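Local coordinates for protein putative transcriptional regulator (Streptomyces coelicolor, PDB 2HXI) that probably acts as a TetR-family transcriptional regulator that binds DNA at cis-regulatory sites as a dimer of all-helical subunits, at residues B[35-40]-B[53-58]; B[82-87]-B[114-119]; B[169-174]-B[217-222]; B[76-81]-B[120-125]. All coordinates share one frame; numbering follows the deposited sequence.

Interaction 1 of 4, residues B[35-40]-B[53-58]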
loop_
_atom_site.group_PDB
_atom_site.type_symbol
_atom_site.label_atom_id
_atom_site.label_comp_id
_atom_site.label_asym_id
_atom_site.label_seq_id
_atom_site.Cartn_x
_atom_site.Cartn_y
_atom_site.Cartn_z
ATOM N N LEU B 35 9.964 4.197 23.880
ATOM C CA LEU B 35 9.687 4.013 22.440
ATOM C C LEU B 35 10.863 3.328 21.726
ATOM O O LEU B 35 10.643 2.448 20.867
ATOM C CB LEU B 35 9.435 5.393 21.830
ATOM C CG LEU B 35 8.154 6.006 22.369
ATOM C CD1 LEU B 35 8.097 7.458 21.878
ATOM C CD2 LEU B 35 6.960 5.283 22.000
ATOM N N ASP B 36 12.074 3.729 22.065
ATOM C CA ASP B 36 13.283 3.127 21.533
ATOM C C ASP B 36 13.478 1.666 21.980
ATOM O O ASP B 36 13.942 0.808 21.206
ATOM C CB ASP B 36 14.508 3.969 21.888
ATOM C CG ASP B 36 14.692 5.197 20.971
ATOM O OD1 ASP B 36 13.941 5.392 19.970
ATOM O OD2 ASP B 36 15.588 6.002 21.302
ATOM N N ALA B 37 13.121 1.364 23.224
ATOM C CA ALA B 37 13.168 -0.049 23.647
ATOM C C ALA B 37 12.171 -0.855 22.839
ATOM O O ALA B 37 12.432 -2.000 22.401
ATOM C CB ALA B 37 12.870 -0.165 25.152
ATOM N N ALA B 38 10.979 -0.279 22.640
ATOM C CA ALA B 38 9.951 -0.965 21.892
ATOM C C ALA B 38 10.356 -1.224 20.446
ATOM O O ALA B 38 10.070 -2.274 19.914
ATOM C CB ALA B 38 8.658 -0.187 21.900
ATOM N N ALA B 39 10.996 -0.230 19.839
ATOM C CA ALA B 39 11.466 -0.364 18.430
ATOM C C ALA B 39 12.383 -1.598 18.291
ATOM O O ALA B 39 12.278 -2.383 17.355
ATOM C CB ALA B 39 12.189 0.865 17.980
ATOM N N GLU B 40 13.269 -1.755 19.253
ATOM C CA GLU B 40 14.205 -2.838 19.167
ATOM C C GLU B 40 13.492 -4.142 19.380
ATOM O O GLU B 40 13.701 -5.097 18.637
ATOM C CB GLU B 40 15.345 -2.652 20.146
ATOM C CG GLU B 40 16.195 -3.932 20.139
ATOM C CD GLU B 40 17.587 -3.761 20.713
ATOM O OE1 GLU B 40 17.888 -2.706 21.305
ATOM O OE2 GLU B 40 18.370 -4.707 20.574
ATOM N N ARG B 53 3.114 -6.132 27.848
ATOM C CA ARG B 53 3.699 -6.913 28.955
ATOM C C ARG B 53 5.203 -7.122 28.792
ATOM O O ARG B 53 5.956 -6.833 29.730
ATOM C CB ARG B 53 2.973 -8.272 29.053
ATOM C CG ARG B 53 3.483 -9.130 30.252
ATOM C CD ARG B 53 2.808 -10.552 30.201
ATOM N NE ARG B 53 2.885 -11.191 28.854
ATOM C CZ ARG B 53 3.942 -11.815 28.307
ATOM N NH1 ARG B 53 5.080 -11.984 28.945
ATOM N NH2 ARG B 53 3.866 -12.298 27.068
ATOM N N LYS B 54 5.626 -7.588 27.610
ATOM C CA LYS B 54 7.069 -7.804 27.318
ATOM C C LYS B 54 7.861 -6.505 27.354
ATOM O O LYS B 54 8.957 -6.427 27.940
ATOM C CB LYS B 54 7.276 -8.545 25.985
ATOM C CG LYS B 54 8.839 -8.788 25.682
ATOM C CD LYS B 54 9.055 -9.540 24.321
ATOM C CE LYS B 54 10.519 -10.071 24.148
ATOM N NZ LYS B 54 10.899 -10.416 22.691
ATOM N N LEU B 55 7.269 -5.438 26.776
ATOM C CA LEU B 55 7.934 -4.152 26.792
ATOM C C LEU B 55 8.146 -3.710 28.242
ATOM O O LEU B 55 9.239 -3.287 28.633
ATOM C CB LEU B 55 7.079 -3.087 26.044
ATOM C CG LEU B 55 7.676 -1.681 26.069
ATOM C CD1 LEU B 55 9.065 -1.578 25.429
ATOM C CD2 LEU B 55 6.655 -0.734 25.298
ATOM N N ALA B 56 7.109 -3.857 29.083
ATOM C CA ALA B 56 7.223 -3.393 30.484
ATOM C C ALA B 56 8.331 -4.146 31.244
ATOM O O ALA B 56 9.102 -3.566 32.022
ATOM C CB ALA B 56 5.867 -3.576 31.199
ATOM N N ALA B 57 8.345 -5.436 31.006
ATOM C CA ALA B 57 9.272 -6.357 31.626
ATOM C C ALA B 57 10.707 -6.023 31.236
ATOM O O ALA B 57 11.578 -6.054 32.062
ATOM C CB ALA B 57 8.953 -7.742 31.183
ATOM N N SER B 58 10.921 -5.638 29.985
ATOM C CA SER B 58 12.248 -5.231 29.522
ATOM C C SER B 58 12.726 -3.937 30.204
ATOM O O SER B 58 13.949 -3.670 30.307
ATOM C CB SER B 58 12.169 -5.099 27.989
ATOM O OG SER B 58 11.717 -3.806 27.605
#

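Interaction 2 of 4, residues B[82-87]-B[114-119]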
loop_
_atom_site.group_PDB
_atom_site.type_symbol
_atom_site.label_atom_id
_atom_site.label_comp_id
_atom_site.label_asym_id
_atom_site.label_seq_id
_atom_site.Cartn_x
_atom_site.Cartn_y
_atom_site.Cartn_z
ATOM N N ASP B 82 6.809 6.670 14.878
ATOM C CA ASP B 82 7.492 7.968 14.826
ATOM C C ASP B 82 8.985 7.849 15.043
ATOM O O ASP B 82 9.768 8.542 14.386
ATOM C CB ASP B 82 6.902 9.027 15.788
ATOM C CG ASP B 82 7.435 10.445 15.462
ATOM O OD1 ASP B 82 6.832 11.085 14.552
ATOM O OD2 ASP B 82 8.483 10.881 16.035
ATOM N N ARG B 83 9.413 6.965 15.960
ATOM C CA ARG B 83 10.827 6.792 16.187
ATOM C C ARG B 83 11.532 6.277 14.948
ATOM O O ARG B 83 12.737 6.533 14.769
ATOM C CB ARG B 83 11.105 5.823 17.370
ATOM C CG ARG B 83 10.319 6.085 18.603
ATOM C CD ARG B 83 10.698 7.497 19.136
ATOM N NE ARG B 83 12.126 7.615 19.524
ATOM C CZ ARG B 83 12.686 8.753 19.950
ATOM N NH1 ARG B 83 11.945 9.887 19.985
ATOM N NH2 ARG B 83 13.963 8.771 20.328
ATOM N N ILE B 84 10.830 5.451 14.152
ATOM C CA ILE B 84 11.384 4.941 12.892
ATOM C C ILE B 84 11.566 6.066 11.881
ATOM O O ILE B 84 12.592 6.117 11.195
ATOM C CB ILE B 84 10.490 3.812 12.249
ATOM C CG1 ILE B 84 10.265 2.631 13.248
ATOM C CG2 ILE B 84 11.094 3.278 10.965
ATOM C CD1 ILE B 84 11.508 2.033 13.846
ATOM N N LEU B 85 10.585 6.959 11.779
ATOM C CA LEU B 85 10.820 8.160 10.959
ATOM C C LEU B 85 12.058 8.918 11.452
ATOM O O LEU B 85 12.852 9.410 10.659
ATOM C CB LEU B 85 9.603 9.070 11.012
ATOM C CG LEU B 85 8.269 8.506 10.539
ATOM C CD1 LEU B 85 7.130 9.556 10.705
ATOM C CD2 LEU B 85 8.439 8.113 9.113
ATOM N N LEU B 86 12.205 9.058 12.782
ATOM C CA LEU B 86 13.288 9.842 13.312
ATOM C C LEU B 86 14.618 9.254 12.900
ATOM O O LEU B 86 15.513 9.981 12.406
ATOM C CB LEU B 86 13.142 9.947 14.840
ATOM C CG LEU B 86 14.225 10.778 15.549
ATOM C CD1 LEU B 86 14.203 12.224 15.107
ATOM C CD2 LEU B 86 14.028 10.685 17.064
ATOM N N SER B 87 14.749 7.928 13.033
ATOM C CA SER B 87 15.994 7.294 12.615
ATOM C C SER B 87 16.177 7.316 11.103
ATOM O O SER B 87 17.317 7.387 10.621
ATOM C CB SER B 87 16.190 5.895 13.213
ATOM O OG SER B 87 15.211 4.990 12.767
ATOM N N GLY B 114 12.114 -1.351 6.432
ATOM C CA GLY B 114 12.423 -2.665 5.824
ATOM C C GLY B 114 12.327 -3.808 6.827
ATOM O O GLY B 114 11.758 -4.850 6.524
ATOM N N GLN B 115 12.879 -3.628 8.017
ATOM C CA GLN B 115 12.821 -4.705 9.010
ATOM C C GLN B 115 11.751 -4.446 10.074
ATOM O O GLN B 115 11.730 -5.140 11.092
ATOM C CB GLN B 115 14.181 -4.915 9.687
ATOM C CG GLN B 115 15.319 -5.397 8.769
ATOM C CD GLN B 115 15.113 -6.827 8.352
ATOM O OE1 GLN B 115 14.781 -7.090 7.195
ATOM N NE2 GLN B 115 15.261 -7.768 9.299
ATOM N N GLN B 116 10.832 -3.504 9.806
ATOM C CA GLN B 116 9.799 -3.124 10.762
ATOM C C GLN B 116 8.410 -3.171 10.105
ATOM O O GLN B 116 7.666 -2.169 10.117
ATOM C CB GLN B 116 10.074 -1.736 11.387
ATOM C CG GLN B 116 11.314 -1.650 12.253
ATOM C CD GLN B 116 11.027 -2.132 13.667
ATOM O OE1 GLN B 116 10.049 -2.848 13.888
ATOM N NE2 GLN B 116 11.856 -1.688 14.632
ATOM N N PRO B 117 8.022 -4.344 9.579
ATOM C CA PRO B 117 6.746 -4.502 8.868
ATOM C C PRO B 117 5.509 -4.107 9.681
ATOM O O PRO B 117 4.624 -3.430 9.145
ATOM C CB PRO B 117 6.716 -5.997 8.512
ATOM C CG PRO B 117 7.695 -6.618 9.357
ATOM C CD PRO B 117 8.781 -5.622 9.561
ATOM N N GLN B 118 5.453 -4.496 10.948
ATOM C CA GLN B 118 4.326 -4.130 11.799
ATOM C C GLN B 118 4.152 -2.583 11.923
ATOM O O GLN B 118 3.060 -2.026 11.679
ATOM C CB GLN B 118 4.435 -4.770 13.169
ATOM C CG GLN B 118 3.229 -4.439 13.996
ATOM C CD GLN B 118 3.122 -5.249 15.296
ATOM O OE1 GLN B 118 3.857 -6.222 15.516
ATOM N NE2 GLN B 118 2.192 -4.832 16.164
ATOM N N LEU B 119 5.261 -1.905 12.209
ATOM C CA LEU B 119 5.244 -0.445 12.350
ATOM C C LEU B 119 4.936 0.201 10.997
ATOM O O LEU B 119 4.280 1.233 10.937
ATOM C CB LEU B 119 6.595 0.022 12.925
ATOM C CG LEU B 119 6.854 -0.339 14.413
ATOM C CD1 LEU B 119 8.199 0.136 14.875
ATOM C CD2 LEU B 119 5.730 0.224 15.360
#

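Interaction 3 of 4, residues B[169-174]-B[217-222]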
loop_
_atom_site.group_PDB
_atom_site.type_symbol
_atom_site.label_atom_id
_atom_site.label_comp_id
_atom_site.label_asym_id
_atom_site.label_seq_id
_atom_site.Cartn_x
_atom_site.Cartn_y
_atom_site.Cartn_z
ATOM N N ILE B 169 5.231 1.236 0.787
ATOM C CA ILE B 169 6.018 0.657 1.906
ATOM C C ILE B 169 5.152 -0.326 2.698
ATOM O O ILE B 169 5.613 -1.435 2.976
ATOM C CB ILE B 169 6.648 1.769 2.805
ATOM C CG1 ILE B 169 7.761 2.504 2.038
ATOM C CG2 ILE B 169 7.251 1.101 4.103
ATOM C CD1 ILE B 169 8.315 3.824 2.749
ATOM N N THR B 170 3.912 0.028 3.031
ATOM C CA THR B 170 3.064 -0.906 3.765
ATOM C C THR B 170 2.773 -2.190 2.958
ATOM O O THR B 170 2.819 -3.307 3.501
ATOM C CB THR B 170 1.807 -0.259 4.344
ATOM O OG1 THR B 170 0.930 0.143 3.319
ATOM C CG2 THR B 170 2.127 0.991 5.091
ATOM N N ALA B 171 2.517 -2.037 1.653
ATOM C CA ALA B 171 2.218 -3.193 0.827
ATOM C C ALA B 171 3.380 -4.151 0.707
ATOM O O ALA B 171 3.176 -5.370 0.699
ATOM C CB ALA B 171 1.726 -2.756 -0.571
ATOM N N GLU B 172 4.591 -3.628 0.616
ATOM C CA GLU B 172 5.750 -4.465 0.399
ATOM C C GLU B 172 6.051 -5.380 1.602
ATOM O O GLU B 172 6.546 -6.519 1.423
ATOM C CB GLU B 172 6.957 -3.611 0.017
ATOM C CG GLU B 172 8.236 -4.395 -0.173
ATOM C CD GLU B 172 9.375 -3.511 -0.579
ATOM O OE1 GLU B 172 9.134 -2.301 -0.762
ATOM O OE2 GLU B 172 10.497 -4.027 -0.767
ATOM N N GLY B 173 5.749 -4.913 2.808
ATOM C CA GLY B 173 6.148 -5.652 3.993
ATOM C C GLY B 173 5.149 -6.631 4.593
ATOM O O GLY B 173 5.543 -7.497 5.410
ATOM N N GLY B 174 3.865 -6.492 4.241
ATOM C CA GLY B 174 2.814 -7.373 4.777
ATOM C C GLY B 174 2.458 -7.073 6.236
ATOM O O GLY B 174 2.425 -5.912 6.668
ATOM N N ALA B 217 7.586 -9.915 -6.471
ATOM C CA ALA B 217 8.996 -9.964 -6.887
ATOM C C ALA B 217 9.421 -8.551 -7.244
ATOM O O ALA B 217 8.558 -7.708 -7.510
ATOM C CB ALA B 217 9.138 -10.852 -8.130
ATOM N N ASP B 218 10.732 -8.288 -7.265
ATOM C CA ASP B 218 11.292 -7.012 -7.777
ATOM C C ASP B 218 10.636 -5.734 -7.161
ATOM O O ASP B 218 10.494 -4.676 -7.843
ATOM C CB ASP B 218 11.199 -7.008 -9.325
ATOM C CG ASP B 218 12.157 -6.047 -9.977
ATOM O OD1 ASP B 218 13.352 -5.946 -9.560
ATOM O OD2 ASP B 218 11.739 -5.409 -10.983
ATOM N N ARG B 219 10.266 -5.796 -5.873
ATOM C CA ARG B 219 9.536 -4.651 -5.256
ATOM C C ARG B 219 10.393 -3.406 -5.099
ATOM O O ARG B 219 9.841 -2.288 -5.154
ATOM C CB ARG B 219 8.922 -4.982 -3.884
ATOM C CG ARG B 219 7.834 -6.010 -3.819
ATOM C CD ARG B 219 6.630 -5.718 -4.705
ATOM N NE ARG B 219 5.655 -4.823 -4.108
ATOM C CZ ARG B 219 4.329 -5.084 -3.970
ATOM N NH1 ARG B 219 3.766 -6.207 -4.327
ATOM N NH2 ARG B 219 3.553 -4.160 -3.395
ATOM N N GLY B 220 11.728 -3.563 -4.872
ATOM C CA GLY B 220 12.632 -2.400 -4.788
ATOM C C GLY B 220 12.752 -1.566 -6.053
ATOM O O GLY B 220 12.694 -0.310 -6.048
ATOM N N ALA B 221 12.854 -2.257 -7.172
ATOM C CA ALA B 221 12.887 -1.562 -8.463
ATOM C C ALA B 221 11.543 -0.905 -8.765
ATOM O O ALA B 221 11.500 0.249 -9.302
ATOM C CB ALA B 221 13.283 -2.571 -9.634
ATOM N N ALA B 222 10.461 -1.651 -8.493
ATOM C CA ALA B 222 9.096 -1.125 -8.729
ATOM C C ALA B 222 8.945 0.155 -7.878
ATOM O O ALA B 222 8.520 1.176 -8.421
ATOM C CB ALA B 222 8.048 -2.100 -8.345
HETATM O O HOH W 1 7.450 -1.376 -3.533
#

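Interaction 4 of 4, residues B[76-81]-B[120-125]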
loop_
_atom_site.group_PDB
_atom_site.type_symbol
_atom_site.label_atom_id
_atom_site.label_comp_id
_atom_site.label_asym_id
_atom_site.label_seq_id
_atom_site.Cartn_x
_atom_site.Cartn_y
_atom_site.Cartn_z
ATOM N N LEU B 76 0.594 3.845 21.353
ATOM C CA LEU B 76 1.960 3.383 21.641
ATOM C C LEU B 76 2.653 3.012 20.321
ATOM O O LEU B 76 3.709 3.507 20.054
ATOM C CB LEU B 76 1.912 2.170 22.590
ATOM C CG LEU B 76 3.211 1.508 23.054
ATOM C CD1 LEU B 76 2.928 0.375 24.053
ATOM C CD2 LEU B 76 3.941 0.918 21.952
ATOM N N LEU B 77 2.044 2.152 19.514
ATOM C CA LEU B 77 2.594 1.755 18.195
ATOM C C LEU B 77 2.799 2.917 17.240
ATOM O O LEU B 77 3.796 2.956 16.557
ATOM C CB LEU B 77 1.784 0.644 17.533
ATOM C CG LEU B 77 1.884 -0.731 18.227
ATOM C CD1 LEU B 77 1.121 -1.811 17.483
ATOM C CD2 LEU B 77 3.361 -1.163 18.486
ATOM N N ARG B 78 1.878 3.865 17.172
ATOM C CA ARG B 78 2.109 5.071 16.363
ATOM C C ARG B 78 3.321 5.814 16.849
ATOM O O ARG B 78 4.107 6.313 16.056
ATOM C CB ARG B 78 0.920 6.056 16.466
ATOM C CG ARG B 78 -0.373 5.603 15.860
ATOM C CD ARG B 78 -1.319 6.799 15.889
ATOM N NE ARG B 78 -0.875 7.933 15.060
ATOM C CZ ARG B 78 -1.158 9.212 15.331
ATOM N NH1 ARG B 78 -1.848 9.529 16.420
ATOM N NH2 ARG B 78 -0.762 10.191 14.524
ATOM N N ALA B 79 3.484 5.881 18.178
ATOM C CA ALA B 79 4.546 6.633 18.764
ATOM C C ALA B 79 5.868 5.940 18.467
ATOM O O ALA B 79 6.859 6.576 18.201
ATOM C CB ALA B 79 4.322 6.788 20.271
ATOM N N VAL B 80 5.841 4.613 18.487
ATOM C CA VAL B 80 7.042 3.887 18.077
ATOM C C VAL B 80 7.328 4.101 16.544
ATOM O O VAL B 80 8.463 4.243 16.136
ATOM C CB VAL B 80 6.861 2.374 18.332
ATOM C CG1 VAL B 80 8.173 1.703 18.007
ATOM C CG2 VAL B 80 6.515 2.125 19.845
ATOM N N ALA B 81 6.289 4.077 15.714
ATOM C CA ALA B 81 6.485 4.307 14.251
ATOM C C ALA B 81 7.158 5.684 14.055
ATOM O O ALA B 81 8.094 5.823 13.243
ATOM C CB ALA B 81 5.215 4.209 13.535
ATOM N N ALA B 120 5.353 -0.431 9.914
ATOM C CA ALA B 120 5.129 0.112 8.553
ATOM C C ALA B 120 3.624 0.224 8.328
ATOM O O ALA B 120 3.154 1.229 7.798
ATOM C CB ALA B 120 5.738 -0.757 7.514
ATOM N N ALA B 121 2.904 -0.805 8.756
ATOM C CA ALA B 121 1.433 -0.858 8.667
ATOM C C ALA B 121 0.735 0.241 9.495
ATOM O O ALA B 121 -0.248 0.871 9.059
ATOM C CB ALA B 121 0.963 -2.251 9.112
ATOM N N VAL B 122 1.202 0.422 10.721
ATOM C CA VAL B 122 0.638 1.388 11.614
ATOM C C VAL B 122 0.860 2.757 11.010
ATOM O O VAL B 122 -0.067 3.589 11.002
ATOM C CB VAL B 122 1.245 1.339 13.047
ATOM C CG1 VAL B 122 0.716 2.543 13.897
ATOM C CG2 VAL B 122 0.903 0.001 13.759
ATOM N N TRP B 123 2.074 3.021 10.527
ATOM C CA TRP B 123 2.366 4.367 10.010
ATOM C C TRP B 123 1.553 4.642 8.756
ATOM O O TRP B 123 0.996 5.737 8.577
ATOM C CB TRP B 123 3.863 4.527 9.697
ATOM C CG TRP B 123 4.216 5.814 8.970
ATOM C CD1 TRP B 123 4.021 7.102 9.409
ATOM C CD2 TRP B 123 4.806 5.918 7.669
ATOM N NE1 TRP B 123 4.442 7.994 8.445
ATOM C CE2 TRP B 123 4.930 7.299 7.369
ATOM C CE3 TRP B 123 5.234 4.968 6.719
ATOM C CZ2 TRP B 123 5.481 7.753 6.190
ATOM C CZ3 TRP B 123 5.800 5.424 5.540
ATOM C CH2 TRP B 123 5.908 6.800 5.281
ATOM N N GLY B 124 1.474 3.635 7.888
ATOM C CA GLY B 124 0.756 3.759 6.633
ATOM C C GLY B 124 -0.717 4.033 6.885
ATOM O O GLY B 124 -1.395 4.589 6.023
ATOM N N ARG B 125 -1.209 3.666 8.063
ATOM C CA ARG B 125 -2.615 3.875 8.412
ATOM C C ARG B 125 -2.886 5.163 9.172
ATOM O O ARG B 125 -3.816 5.903 8.834
ATOM C CB ARG B 125 -3.149 2.679 9.202
ATOM C CG ARG B 125 -4.633 2.740 9.521
ATOM C CD ARG B 125 -5.043 1.595 10.445
ATOM N NE ARG B 125 -4.758 0.275 9.862
ATOM C CZ ARG B 125 -5.343 -0.866 10.239
ATOM N NH1 ARG B 125 -6.285 -0.874 11.190
ATOM N NH2 ARG B 125 -5.008 -2.009 9.646
#

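Interaction 1 of 4, residues B[35-40]-B[53-58]
A37 and A38 together form a low, smooth surface on helix 31-43 against which L55 of helix 52-58 lays its branched end. Just before them, L35 and D36 face the other way, toward helix 73-88: L35 packs on A79, V80 and R83, and D36 OD1 forms a salt bridge with R83 NE. A37 brings its CB bond toward the partner helix, and this methyl stands 4.1 Å from L55 CD1. The tighter fit is at A38, where the same L55 CD1 sits 3.6 Å from the backbone A38 N and 3.8 Å from A38 CB, while the second branch, L55 CD2, reaches A38 CB at 4.0 Å. Both methyls of L55 thus rest against the same small side chain, as its CG lies anti to the backbone N (chi1 177°) and carries the fork across to helix 31-43. Small residues let the backbones come close, with A38 CA and L55 CA 6.2 Å apart. A39 has turned away from L55, and its carbonyl serves Q116 instead. Within helix 52-58, S58 OG donates to L55 O at 2.7 Å, binding the serine back to the helix end. L55 also packs on I34, L41 and L66, which makes it a hydrophobic hub of the three-helix DNA-binding domain of TetR regulators, whose predicted helix-turn-helix begins with this helix 52-58.

Interaction 2 of 4, residues B[82-87]-B[114-119]
I84 reaches out to Q116 and L119, joining helix 73-88 to the start of helix 117-126. In the TetR fold the first of these is the connecting helix that runs from the DNA-binding domain into the regulatory core, and this buried contact lies where the two parts meet. The isoleucine can be followed atom by atom. Its CB points toward the partner segment. From there CG1, anti to the carbonyl carbon (chi1 -56°), heads for L119 and comes within 3.6 Å of L119 CD1. The two side chains meet at about a right angle, so the leucine applies one methyl to the isoleucine stem instead of lying along it. At the tip, I84 CD1 keeps L119 CD1 at 4.0 Å and also meets the bent side chain of Q116, with Q116 CG at 4.0 Å. S112 and F113 of helix 98-113 add further packing on I84.

Q116 occupies the N-cap position of helix 117-126. Its NE2 is hydrogen-bonded to A39 O in helix 31-43, which satisfies this nitrogen of the buried amide and is likely to hold the group in place; the same nitrogen and the CG of the side chain pack on the tip of I84. The kink at chi2 (-84°) folds the amide back to the isoleucine tip, where Q116 NE2 stands 3.8 Å from I84 CD1.

Interaction 3 of 4, residues B[169-174]-B[217-222]
R219 leans its aliphatic stem on E172, although the charged ends of the two residues do not meet. D218, one position earlier, occupies the N-cap site of helix 219-237 and sends OD2 into a salt bridge with R160 of the second subunit. At R219, CB lies 3.6 Å from E172 OE2 and CG lies 4.0 Å from E172 CG, the two side chains running alongside one another and pointing opposite ways. Bends at chi2 and chi3 turn the guanidinium toward A171, so that R219 NH2 comes 3.6 Å from A171 CB. R219 NH1 is hydrogen-bonded to L215 O and to G124 O of the second subunit, and E172 OE2 pairs with R110. A single water links the helices, donating to R219 O at 3.0 Å and more weakly to E172 OE1 at 3.4 Å. Replacing E172 with an alanine would probably leave R110 without its carboxylate mate and uncover the stem of R219. G220 follows, its N 4.3 Å from E172 OE2. The packing of helices 154-173 and 219-237 against the second subunit is consistent with the four-helix bundle through which TetR-family regulators commonly dimerise.

Interaction 4 of 4, residues B[76-81]-B[120-125]
V122 directs one methyl at L77 and the other at R78, and it carries the largest share of the contact. V122 CG2 packs 3.9 Å from L77 CB and 4.1 Å from L77 CD1. A further apolar pair, A81 CB with W123 CB at 4.1 Å, lies one residue along helix 117-126; the indole of W123 stacks with the ring of F113.

A second kind of contact sets a methyl against backbone and the stem of a charged residue. V122 CG1, anti to the backbone N (chi1 172°), rests 3.7 Å from R78 N and 3.8 Å from R78 CG. Of the arginine side chain it is the aliphatic stem that meets V122; its NE is hydrogen-bonded to G127 O and its NH1 is in a salt bridge with E75.

With an alanine in place of V122, both methyl contacts would go and a gap would probably open between helix 117-126 and the L77 and R78 side chains.

No hydrogen bond joins the segments, whose axes approach to 8.8 Å and cross at -96°. Such a near-perpendicular seat of the connecting helix on the regulatory core is consistent with the interdomain junction of the TetR fold.

How the interactions relate
From the N terminus, interaction 1 closes first, a short loop within the DNA-binding domain. The chain then enters helix 73-88, where interaction 4 opens before interaction 2; on the return, interaction 2 closes first, so its loop is enclosed by that of interaction 4. Both use helices 73-88 and 117-126, with centres 8 Å apart, and L119 CD1 packs 3.5 Å from V80 CG1 between them. Interaction 1 touches both, joining the DNA-binding domain to this junction. Interaction 3 closes last, in series and about 15 Å from interaction 1 at the nearest atoms. It packs against 114-119 and 120-125 and, like interaction 4, touches the second subunit, so together the contacts reach from the DNA-binding domain to the subunit interface.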